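Local coordinates for exopolysaccharide biosynthesis protein (Pantoea stewartii subsp. stewartii DC283, PDB 6TGF) that modifies the glycan of the bacterium's biofilm, an exopolysaccharide that is probably stewartan, apparently by hydrolysis, and has a trimeric tailspike-like parallel beta-helix fold, at residues P542-T554 against R656-P669. Numbering follows the deposited sequence.
Sequences PVWYELANLYSPT and RCARVDAKMAKATP
Tyr551 buries more surface in this contact than any other residue of 542-554 or 656-669, and two arginines hold it. Its chi1 of -174° swings the ring away from the backbone N, where Arg659 NH1 sits over one face, 3.6 Å from Tyr551 CD2, and Arg656 NH1 donates to Tyr551 OH at the ring edge (2.7 Å). Bent at chi3 (62°), Arg656 also sends NH2 to Pro553 O (3.0 Å), both acceptors lying at the edge of its guanidinium. A side-on salt bridge through NE and NH2 holds Arg659 to Asp661 of its own strand. Asn549 ND2 reaches Asp661 OD2 from the anti side but well out of the carboxylate plane, in a nearly straight bond (171°); Gln628 takes the amide oxygen. At the far end Pro669 CD makes a CH-pi contact over a face of Trp544, 3.8 Å from the five-membered ring centroid. Between these side-chain anchors the antiparallel ladder carries a G1 beta bulge: Met664 and Ala665 both face Glu546, and Leu547 O accepts from Lys663 N and Met664 N. The example illustrates a bulged edge pairing in the antiparallel region that follows the parallel beta-helix strands. Within this chain 659-664 is an edge strand, with 543-551 between it and 626-633. Trp506 of a second subunit meets Tyr551 edge-to-face and Arg659 by cation-pi, joining this sheet edge to that subunit, while Ala658 and Val660 pack on Tyr528 of the third.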
ATOM      1  N   PRO B 542     -20.006  -7.390  52.007  1.00 59.79           N
ATOM      2  CA  PRO B 542     -19.488  -8.220  50.919  1.00 58.72           C
ATOM      3  C   PRO B 542     -20.544  -8.441  49.825  1.00 57.93           C
ATOM      4  O   PRO B 542     -21.719  -8.485  50.149  1.00 58.16           O
ATOM      5  CB  PRO B 542     -19.127  -9.556  51.590  1.00 58.49           C
ATOM      6  CG  PRO B 542     -19.064  -9.240  53.071  1.00 58.68           C
ATOM      7  CD  PRO B 542     -20.061  -8.121  53.282  1.00 59.46           C
ATOM      8  N   VAL B 543     -20.104  -8.576  48.569  1.00 56.55           N
ATOM      9  CA  VAL B 543     -20.990  -8.724  47.374  1.00 56.17           C
ATOM     10  C   VAL B 543     -20.514  -9.926  46.551  1.00 55.02           C
ATOM     11  O   VAL B 543     -19.294 -10.054  46.336  1.00 54.32           O
ATOM     12  CB  VAL B 543     -21.011  -7.436  46.527  1.00 56.44           C
ATOM     13  CG1 VAL B 543     -21.936  -7.560  45.324  1.00 56.71           C
ATOM     14  CG2 VAL B 543     -21.389  -6.221  47.359  1.00 56.95           C
ATOM     15  N   TRP B 544     -21.457 -10.763  46.108  1.00 54.48           N
ATOM     16  CA  TRP B 544     -21.209 -11.944  45.238  1.00 53.56           C
ATOM     17  C   TRP B 544     -21.106 -11.494  43.776  1.00 52.95           C
ATOM     18  O   TRP B 544     -22.002 -10.759  43.320  1.00 53.10           O
ATOM     19  CB  TRP B 544     -22.311 -12.997  45.416  1.00 53.86           C
ATOM     20  CG  TRP B 544     -22.120 -13.885  46.605  1.00 53.72           C
ATOM     21  CD1 TRP B 544     -22.822 -13.866  47.775  1.00 53.89           C
ATOM     22  CD2 TRP B 544     -21.148 -14.939  46.738  1.00 53.27           C
ATOM     23  NE1 TRP B 544     -22.358 -14.833  48.624  1.00 53.67           N
ATOM     24  CE2 TRP B 544     -21.332 -15.508  48.017  1.00 53.17           C
ATOM     25  CE3 TRP B 544     -20.148 -15.455  45.907  1.00 52.70           C
ATOM     26  CZ2 TRP B 544     -20.550 -16.566  48.477  1.00 52.74           C
ATOM     27  CZ3 TRP B 544     -19.376 -16.500  46.364  1.00 52.37           C
ATOM     28  CH2 TRP B 544     -19.575 -17.045  47.632  1.00 52.38           C
ATOM     29  N   TYR B 545     -20.046 -11.925  43.085  1.00 52.10           N
ATOM     30  CA  TYR B 545     -19.838 -11.758  41.622  1.00 51.53           C
ATOM     31  C   TYR B 545     -19.647 -13.137  40.981  1.00 50.49           C
ATOM     32  O   TYR B 545     -19.019 -14.004  41.619  1.00 49.91           O
ATOM     33  CB  TYR B 545     -18.611 -10.889  41.332  1.00 51.40           C
ATOM     34  CG  TYR B 545     -18.818  -9.403  41.487  1.00 51.97           C
ATOM     35  CD1 TYR B 545     -19.231  -8.622  40.421  1.00 52.29           C
ATOM     36  CD2 TYR B 545     -18.579  -8.770  42.694  1.00 52.39           C
ATOM     37  CE1 TYR B 545     -19.413  -7.255  40.552  1.00 52.76           C
ATOM     38  CE2 TYR B 545     -18.756  -7.404  42.844  1.00 52.93           C
ATOM     39  CZ  TYR B 545     -19.176  -6.642  41.769  1.00 53.16           C
ATOM     40  OH  TYR B 545     -19.352  -5.296  41.911  1.00 53.71           O
ATOM     41  N   GLU B 546     -20.178 -13.328  39.769  1.00 49.73           N
ATOM     42  CA  GLU B 546     -19.752 -14.410  38.843  1.00 48.94           C
ATOM     43  C   GLU B 546     -18.596 -13.860  38.003  1.00 48.19           C
ATOM     44  O   GLU B 546     -18.830 -12.907  37.235  1.00 48.08           O
ATOM     45  CB  GLU B 546     -20.902 -14.884  37.952  1.00 49.20           C
ATOM     46  CG  GLU B 546     -20.551 -16.113  37.128  1.00 48.93           C
ATOM     47  CD  GLU B 546     -21.654 -16.636  36.222  1.00 49.26           C
ATOM     48  OE1 GLU B 546     -22.805 -16.171  36.356  1.00 49.80           O
ATOM     49  OE2 GLU B 546     -21.357 -17.508  35.381  1.00 48.91           O
ATOM     50  N   LEU B 547     -17.392 -14.414  38.170  1.00 47.51           N
ATOM     51  CA  LEU B 547     -16.181 -13.989  37.419  1.00 46.82           C
ATOM     52  C   LEU B 547     -16.348 -14.388  35.951  1.00 46.59           C
ATOM     53  O   LEU B 547     -16.452 -13.482  35.103  1.00 46.54           O
ATOM     54  CB  LEU B 547     -14.931 -14.627  38.035  1.00 46.44           C
ATOM     55  CG  LEU B 547     -14.523 -14.108  39.414  1.00 46.40           C
ATOM     56  CD1 LEU B 547     -13.206 -14.729  39.849  1.00 46.09           C
ATOM     57  CD2 LEU B 547     -14.416 -12.589  39.433  1.00 46.49           C
ATOM     58  N   ALA B 548     -16.402 -15.692  35.669  1.00 46.07           N
ATOM     59  CA  ALA B 548     -16.459 -16.240  34.295  1.00 45.80           C
ATOM     60  C   ALA B 548     -16.872 -17.714  34.314  1.00 45.66           C
ATOM     61  O   ALA B 548     -16.886 -18.319  35.403  1.00 45.66           O
ATOM     62  CB  ALA B 548     -15.112 -16.071  33.635  1.00 45.43           C
ATOM     63  N   ASN B 549     -17.208 -18.248  33.135  1.00 45.49           N
ATOM     64  CA  ASN B 549     -17.262 -19.705  32.852  1.00 45.18           C
ATOM     65  C   ASN B 549     -15.940 -20.104  32.190  1.00 44.29           C
ATOM     66  O   ASN B 549     -15.638 -19.564  31.109  1.00 44.10           O
ATOM     67  CB  ASN B 549     -18.451 -20.087  31.967  1.00 45.71           C
ATOM     68  CG  ASN B 549     -18.435 -21.551  31.580  1.00 46.00           C
ATOM     69  OD1 ASN B 549     -18.585 -22.424  32.432  1.00 46.25           O
ATOM     70  ND2 ASN B 549     -18.245 -21.830  30.300  1.00 46.05           N
ATOM     71  N   LEU B 550     -15.178 -20.995  32.830  1.00 43.63           N
ATOM     72  CA  LEU B 550     -13.904 -21.548  32.298  1.00 43.12           C
ATOM     73  C   LEU B 550     -14.212 -22.799  31.469  1.00 43.13           C
ATOM     74  O   LEU B 550     -14.768 -23.758  32.042  1.00 43.54           O
ATOM     75  CB  LEU B 550     -12.968 -21.886  33.463  1.00 42.81           C
ATOM     76  CG  LEU B 550     -12.586 -20.725  34.381  1.00 42.53           C
ATOM     77  CD1 LEU B 550     -11.830 -21.237  35.596  1.00 42.34           C
ATOM     78  CD2 LEU B 550     -11.761 -19.683  33.640  1.00 42.31           C
ATOM     79  N   TYR B 551     -13.870 -22.786  30.176  1.00 42.73           N
ATOM     80  CA  TYR B 551     -13.940 -23.966  29.277  1.00 42.73           C
ATOM     81  C   TYR B 551     -12.569 -24.650  29.235  1.00 42.30           C
ATOM     82  O   TYR B 551     -11.628 -24.081  28.646  1.00 41.53           O
ATOM     83  CB  TYR B 551     -14.387 -23.580  27.865  1.00 42.88           C
ATOM     84  CG  TYR B 551     -14.603 -24.765  26.959  1.00 43.17           C
ATOM     85  CD1 TYR B 551     -13.560 -25.307  26.227  1.00 43.02           C
ATOM     86  CD2 TYR B 551     -15.844 -25.371  26.858  1.00 43.65           C
ATOM     87  CE1 TYR B 551     -13.746 -26.407  25.406  1.00 43.26           C
ATOM     88  CE2 TYR B 551     -16.048 -26.469  26.039  1.00 43.97           C
ATOM     89  CZ  TYR B 551     -14.994 -26.992  25.312  1.00 43.77           C
ATOM     90  OH  TYR B 551     -15.193 -28.072  24.502  1.00 44.22           O
ATOM     91  N   SER B 552     -12.477 -25.838  29.841  1.00 42.39           N
ATOM     92  CA  SER B 552     -11.261 -26.692  29.889  1.00 42.28           C
ATOM     93  C   SER B 552     -11.396 -27.807  28.853  1.00 42.59           C
ATOM     94  O   SER B 552     -12.162 -28.746  29.058  1.00 43.03           O
ATOM     95  CB  SER B 552     -11.051 -27.243  31.278  1.00 42.24           C
ATOM     96  OG  SER B 552     -11.457 -26.305  32.263  1.00 42.04           O
ATOM     97  N   PRO B 553     -10.687 -27.734  27.700  1.00 42.60           N
ATOM     98  CA  PRO B 553     -10.854 -28.724  26.634  1.00 42.96           C
ATOM     99  C   PRO B 553     -10.327 -30.135  26.946  1.00 43.16           C
ATOM    100  O   PRO B 553     -10.791 -31.060  26.309  1.00 43.42           O
ATOM    101  CB  PRO B 553     -10.067 -28.128  25.455  1.00 42.74           C
ATOM    102  CG  PRO B 553      -9.041 -27.225  26.106  1.00 42.40           C
ATOM    103  CD  PRO B 553      -9.727 -26.679  27.340  1.00 42.32           C
ATOM    104  N   THR B 554      -9.388 -30.266  27.892  1.00 43.28           N
ATOM    105  CA  THR B 554      -8.707 -31.544  28.245  1.00 43.66           C
ATOM    106  C   THR B 554      -8.857 -31.828  29.745  1.00 43.85           C
ATOM    107  O   THR B 554      -8.793 -30.867  30.536  1.00 43.87           O
ATOM    108  CB  THR B 554      -7.222 -31.503  27.867  1.00 43.40           C
ATOM    109  OG1 THR B 554      -7.097 -30.881  26.587  1.00 43.33           O
ATOM    110  CG2 THR B 554      -6.585 -32.875  27.834  1.00 43.70           C
ATOM    111  N   ARG B 656     -11.024 -26.358  19.062  1.00 41.13           N
ATOM    112  CA  ARG B 656     -11.818 -26.478  20.315  1.00 41.77           C
ATOM    113  C   ARG B 656     -10.892 -26.167  21.501  1.00 41.13           C
ATOM    114  O   ARG B 656     -10.506 -27.108  22.226  1.00 41.12           O
ATOM    115  CB  ARG B 656     -12.449 -27.872  20.395  1.00 42.88           C
ATOM    116  CG  ARG B 656     -13.557 -28.001  21.430  1.00 43.73           C
ATOM    117  CD  ARG B 656     -14.104 -29.416  21.517  1.00 44.63           C
ATOM    118  NE  ARG B 656     -13.088 -30.376  21.933  1.00 44.87           N
ATOM    119  CZ  ARG B 656     -12.664 -30.557  23.184  1.00 44.86           C
ATOM    120  NH1 ARG B 656     -13.162 -29.840  24.177  1.00 44.70           N
ATOM    121  NH2 ARG B 656     -11.733 -31.460  23.439  1.00 44.98           N
ATOM    122  N   CYS B 657     -10.553 -24.884  21.676  1.00 40.41           N
ATOM    123  CA  CYS B 657      -9.485 -24.382  22.583  1.00 39.69           C
ATOM    124  C   CYS B 657     -10.065 -23.944  23.934  1.00 39.33           C
ATOM    125  O   CYS B 657     -11.288 -24.064  24.131  1.00 39.41           O
ATOM    126  CB  CYS B 657      -8.747 -23.209  21.947  1.00 39.37           C
ATOM    127  SG  CYS B 657      -9.824 -21.807  21.547  1.00 39.36           S
ATOM    128  N   ALA B 658      -9.193 -23.465  24.827  1.00 38.96           N
ATOM    129  CA  ALA B 658      -9.539 -22.869  26.138  1.00 38.68           C
ATOM    130  C   ALA B 658     -10.333 -21.575  25.922  1.00 38.57           C
ATOM    131  O   ALA B 658     -10.103 -20.897  24.899  1.00 38.61           O
ATOM    132  CB  ALA B 658      -8.279 -22.611  26.926  1.00 38.24           C
ATOM    133  N   ARG B 659     -11.231 -21.256  26.857  1.00 38.46           N
ATOM    134  CA  ARG B 659     -12.048 -20.014  26.855  1.00 38.63           C
ATOM    135  C   ARG B 659     -12.184 -19.486  28.285  1.00 38.74           C
ATOM    136  O   ARG B 659     -12.311 -20.309  29.211  1.00 39.03           O
ATOM    137  CB  ARG B 659     -13.445 -20.275  26.283  1.00 38.95           C
ATOM    138  CG  ARG B 659     -13.565 -20.059  24.782  1.00 39.02           C
ATOM    139  CD  ARG B 659     -14.790 -20.739  24.202  1.00 39.42           C
ATOM    140  NE  ARG B 659     -15.961 -20.666  25.071  1.00 39.84           N
ATOM    141  CZ  ARG B 659     -16.886 -21.621  25.199  1.00 40.26           C
ATOM    142  NH1 ARG B 659     -16.791 -22.756  24.525  1.00 40.33           N
ATOM    143  NH2 ARG B 659     -17.909 -21.442  26.016  1.00 40.58           N
ATOM    144  N   VAL B 660     -12.149 -18.161  28.442  1.00 38.77           N
ATOM    145  CA  VAL B 660     -12.661 -17.439  29.641  1.00 39.03           C
ATOM    146  C   VAL B 660     -13.909 -16.668  29.200  1.00 39.68           C
ATOM    147  O   VAL B 660     -13.759 -15.565  28.640  1.00 39.66           O
ATOM    148  CB  VAL B 660     -11.590 -16.519  30.262  1.00 38.65           C
ATOM    149  CG1 VAL B 660     -12.161 -15.633  31.361  1.00 38.72           C
ATOM    150  CG2 VAL B 660     -10.408 -17.318  30.792  1.00 38.34           C
ATOM    151  N   ASP B 661     -15.090 -17.260  29.400  1.00 40.44           N
ATOM    152  CA  ASP B 661     -16.401 -16.612  29.131  1.00 41.10           C
ATOM    153  C   ASP B 661     -16.664 -15.619  30.263  1.00 41.64           C
ATOM    154  O   ASP B 661     -17.395 -15.972  31.209  1.00 41.86           O
ATOM    155  CB  ASP B 661     -17.526 -17.641  28.999  1.00 41.32           C
ATOM    156  CG  ASP B 661     -17.276 -18.697  27.938  1.00 41.23           C
ATOM    157  OD1 ASP B 661     -16.471 -18.432  27.023  1.00 41.09           O
ATOM    158  OD2 ASP B 661     -17.885 -19.779  28.042  1.00 41.35           O
ATOM    159  N   ALA B 662     -16.053 -14.435  30.171  1.00 42.08           N
ATOM    160  CA  ALA B 662     -16.093 -13.375  31.204  1.00 42.75           C
ATOM    161  C   ALA B 662     -17.539 -12.904  31.397  1.00 43.76           C
ATOM    162  O   ALA B 662     -18.175 -12.516  30.397  1.00 43.86           O
ATOM    163  CB  ALA B 662     -15.182 -12.237  30.813  1.00 42.55           C
ATOM    164  N   LYS B 663     -18.033 -12.972  32.637  1.00 44.68           N
ATOM    165  CA  LYS B 663     -19.353 -12.435  33.065  1.00 45.84           C
ATOM    166  C   LYS B 663     -19.106 -11.193  33.928  1.00 46.22           C
ATOM    167  O   LYS B 663     -19.651 -10.125  33.593  1.00 46.24           O
ATOM    168  CB  LYS B 663     -20.146 -13.498  33.832  1.00 46.20           C
ATOM    169  CG  LYS B 663     -20.235 -14.861  33.156  1.00 46.27           C
ATOM    170  CD  LYS B 663     -21.049 -14.864  31.880  1.00 46.62           C
ATOM    171  CE  LYS B 663     -20.966 -16.182  31.140  1.00 46.60           C
ATOM    172  NZ  LYS B 663     -21.582 -16.093  29.797  1.00 47.04           N
ATOM    173  N   MET B 664     -18.314 -11.350  34.995  1.00 46.78           N
ATOM    174  CA  MET B 664     -17.783 -10.249  35.844  1.00 47.43           C
ATOM    175  C   MET B 664     -18.943  -9.347  36.291  1.00 48.82           C
ATOM    176  O   MET B 664     -18.812  -8.109  36.202  1.00 48.93           O
ATOM    177  CB  MET B 664     -16.742  -9.447  35.051  1.00 47.04           C
ATOM    178  CG  MET B 664     -15.394  -9.338  35.732  1.00 46.60           C
ATOM    179  SD  MET B 664     -14.562 -10.921  36.035  1.00 46.05           S
ATOM    180  CE  MET B 664     -14.297 -11.491  34.358  1.00 45.90           C
ATOM    181  N   ALA B 665     -20.035  -9.961  36.763  1.00 50.23           N
ATOM    182  CA  ALA B 665     -21.329  -9.308  37.076  1.00 51.49           C
ATOM    183  C   ALA B 665     -21.820  -9.746  38.459  1.00 52.41           C
ATOM    184  O   ALA B 665     -21.504 -10.882  38.864  1.00 52.17           O
ATOM    185  CB  ALA B 665     -22.337  -9.655  36.010  1.00 51.80           C
ATOM    186  N   LYS B 666     -22.570  -8.876  39.144  1.00 53.97           N
ATOM    187  CA  LYS B 666     -23.208  -9.167  40.458  1.00 55.22           C
ATOM    188  C   LYS B 666     -24.193 -10.326  40.284  1.00 55.84           C
ATOM    189  O   LYS B 666     -25.175 -10.161  39.536  1.00 56.18           O
ATOM    190  CB  LYS B 666     -23.913  -7.927  41.016  1.00 56.31           C
ATOM    191  CG  LYS B 666     -22.990  -6.925  41.694  1.00 56.74           C
ATOM    192  CD  LYS B 666     -23.595  -5.552  41.874  1.00 57.72           C
ATOM    193  CE  LYS B 666     -22.553  -4.486  42.137  1.00 57.93           C
ATOM    194  NZ  LYS B 666     -23.078  -3.127  41.870  1.00 58.74           N
ATOM    195  N   ALA B 667     -23.923 -11.454  40.946  1.00 56.18           N
ATOM    196  CA  ALA B 667     -24.728 -12.695  40.882  1.00 56.84           C
ATOM    197  C   ALA B 667     -24.416 -13.575  42.097  1.00 57.04           C
ATOM    198  O   ALA B 667     -23.234 -13.919  42.284  1.00 56.33           O
ATOM    199  CB  ALA B 667     -24.439 -13.422  39.591  1.00 56.60           C
ATOM    200  N   THR B 668     -25.437 -13.915  42.889  1.00 58.25           N
ATOM    201  CA  THR B 668     -25.341 -14.860  44.034  1.00 58.74           C
ATOM    202  C   THR B 668     -25.357 -16.282  43.483  1.00 59.12           C
ATOM    203  O   THR B 668     -26.251 -16.629  42.714  1.00 59.32           O
ATOM    204  CB  THR B 668     -26.475 -14.648  45.045  1.00 59.26           C
ATOM    205  OG1 THR B 668     -26.746 -13.250  45.150  1.00 59.50           O
ATOM    206  CG2 THR B 668     -26.148 -15.207  46.413  1.00 59.14           C
ATOM    207  N   PRO B 669     -24.378 -17.146  43.839  1.00 59.63           N
ATOM    208  CA  PRO B 669     -24.345 -18.511  43.318  1.00 60.32           C
ATOM    209  C   PRO B 669     -25.537 -19.327  43.836  1.00 61.72           C
ATOM    210  O   PRO B 669     -25.917 -19.145  44.982  1.00 61.98           O
ATOM    211  CB  PRO B 669     -23.012 -19.083  43.825  1.00 59.52           C
ATOM    212  CG  PRO B 669     -22.673 -18.237  45.034  1.00 59.23           C
ATOM    213  CD  PRO B 669     -23.265 -16.870  44.760  1.00 59.40           C
TER